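Local structure of SusD superfamily protein (Bacteroides fragilis, 3L22) at residues L387-G391 with E392-G396. The protein is of uncertain function but, as a SusD-family outer-membrane protein, probably binds glycans for uptake by the bacterium. Numbering follows the deposited sequence.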
loop_
_atom_site.group_PDB
_atom_site.type_symbol
_atom_site.label_atom_id
_atom_site.label_comp_id
_atom_site.label_asym_id
_atom_site.label_seq_id
_atom_site.Cartn_x
_atom_site.Cartn_y
_atom_site.Cartn_z
ATOM N N LEU A 387 -3.302 -14.563 -0.137
ATOM C CA LEU A 387 -3.474 -15.079 -1.503
ATOM C C LEU A 387 -4.090 -14.025 -2.425
ATOM O O LEU A 387 -3.584 -13.774 -3.512
ATOM C CB LEU A 387 -4.303 -16.378 -1.513
ATOM C CG LEU A 387 -4.626 -17.010 -2.879
ATOM C CD1 LEU A 387 -3.329 -17.341 -3.640
ATOM C CD2 LEU A 387 -5.497 -18.261 -2.746
ATOM N N GLU A 388 -5.155 -13.392 -1.986
ATOM C CA GLU A 388 -5.756 -12.336 -2.790
ATOM C C GLU A 388 -4.759 -11.221 -3.150
ATOM O O GLU A 388 -4.821 -10.748 -4.272
ATOM C CB GLU A 388 -6.975 -11.752 -2.089
ATOM C CG GLU A 388 -7.881 -10.837 -2.942
ATOM C CD GLU A 388 -8.706 -11.560 -4.000
ATOM O OE1 GLU A 388 -9.110 -12.740 -3.803
ATOM O OE2 GLU A 388 -8.954 -10.920 -5.043
ATOM N N PHE A 389 -3.874 -10.816 -2.218
ATOM C CA PHE A 389 -3.004 -9.661 -2.393
ATOM C C PHE A 389 -1.522 -9.961 -2.546
ATOM O O PHE A 389 -0.664 -9.077 -2.418
ATOM C CB PHE A 389 -3.329 -8.613 -1.309
ATOM C CG PHE A 389 -4.676 -8.067 -1.498
ATOM C CD1 PHE A 389 -4.918 -7.184 -2.545
ATOM C CD2 PHE A 389 -5.745 -8.534 -0.757
ATOM C CE1 PHE A 389 -6.206 -6.721 -2.784
ATOM C CE2 PHE A 389 -7.016 -8.085 -1.005
ATOM C CZ PHE A 389 -7.242 -7.197 -2.034
ATOM N N ILE A 390 -1.219 -11.200 -2.928
ATOM C CA ILE A 390 0.138 -11.564 -3.272
ATOM C C ILE A 390 0.618 -10.636 -4.380
ATOM O O ILE A 390 -0.052 -10.452 -5.401
ATOM C CB ILE A 390 0.282 -13.074 -3.636
ATOM C CG1 ILE A 390 1.771 -13.463 -3.743
ATOM C CG2 ILE A 390 -0.492 -13.476 -4.923
ATOM C CD1 ILE A 390 2.028 -15.029 -3.742
ATOM N N GLY A 391 1.777 -10.019 -4.152
ATOM C CA GLY A 391 2.337 -9.063 -5.110
ATOM C C GLY A 391 1.726 -7.673 -5.156
ATOM O O GLY A 391 2.059 -6.879 -6.074
ATOM N N GLU A 392 0.859 -7.335 -4.205
ATOM C CA GLU A 392 0.097 -6.062 -4.300
ATOM C C GLU A 392 0.354 -5.072 -3.137
ATOM O O GLU A 392 -0.500 -4.298 -2.757
ATOM C CB GLU A 392 -1.411 -6.330 -4.501
ATOM C CG GLU A 392 -1.714 -6.848 -5.901
ATOM C CD GLU A 392 -3.201 -7.033 -6.191
ATOM O OE1 GLU A 392 -4.034 -6.151 -5.825
ATOM O OE2 GLU A 392 -3.534 -8.086 -6.774
ATOM N N GLY A 393 1.562 -5.072 -2.607
ATOM C CA GLY A 393 2.041 -3.945 -1.799
ATOM C C GLY A 393 1.464 -3.930 -0.403
ATOM O O GLY A 393 1.420 -2.881 0.210
ATOM N N ILE A 394 1.070 -5.105 0.104
ATOM C CA ILE A 394 0.266 -5.200 1.318
ATOM C C ILE A 394 0.860 -6.111 2.377
ATOM O O ILE A 394 0.775 -5.783 3.575
ATOM C CB ILE A 394 -1.203 -5.650 0.988
ATOM C CG1 ILE A 394 -2.015 -4.476 0.422
ATOM C CG2 ILE A 394 -1.925 -6.179 2.201
ATOM C CD1 ILE A 394 -3.386 -4.914 -0.265
ATOM N N ARG A 395 1.472 -7.232 1.980
ATOM C CA ARG A 395 1.767 -8.249 2.966
ATOM C C ARG A 395 2.644 -7.799 4.167
ATOM O O ARG A 395 2.352 -8.105 5.348
ATOM C CB ARG A 395 2.394 -9.448 2.271
ATOM C CG ARG A 395 2.796 -10.572 3.227
ATOM C CD ARG A 395 1.592 -11.128 3.967
ATOM N NE ARG A 395 1.958 -12.180 4.891
ATOM C CZ ARG A 395 1.323 -12.450 6.026
ATOM N NH1 ARG A 395 0.232 -11.787 6.412
ATOM N NH2 ARG A 395 1.780 -13.416 6.799
ATOM N N GLY A 396 3.717 -7.093 3.854
ATOM C CA GLY A 396 4.640 -6.613 4.870
ATOM C C GLY A 396 3.997 -5.574 5.785
ATOM O O GLY A 396 4.453 -5.385 6.913
HETATM O O HOH W 1 1.122 -7.911 -0.833
#
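Two groups grip the carbonyl oxygen of F389: the backbone N of E392, with N to O 2.9 Å, and a water that donates to F389 O over 2.7 Å. The E392 bond is bent, 144° at the hydrogen, and the E392 donor stands well above the carbonyl plane. It closes a type II beta turn from F389 to E392, in which G391, at the third position, has positive phi, a conformation that favours glycine. The same water accepts a hydrogen bond from the backbone N of R395, 2.9 Å from the water oxygen, so it links the turn to the first turn of the next helix. Helix 374-388 ends just before F389, and I394 is the N-cap residue of helix 395-401; the stretch is thus a tight helix-to-helix connection in the SusD-family part of the chain, and all its touching residues are buried.

Beyond the backbone, the F389 ring receives two side chains. E392 brings its carboxylate to the ring edge, OE1 lying near the ring plane 3.6 Å from F389 CD1, with the carboxylate and ring planes 79° apart. The glutamate chain runs out straight past CG, with CD anti to CA (chi2 -176°), which carries the carboxylate out to the F389 ring. Its charge is met outside the connection: R326 forms a salt bridge to OE1, while K311 and the hydroxyl of Y240 hold OE2, which probably favours the ionised form and fixes the rotation of the carboxylate. I394 approaches the ring obliquely, its CD1 3.6 Å from F389 CG, the end of a CG1 branch that lies anti to its own carbonyl carbon. Both F389 and I394 also pack against E329 of helix 327-339.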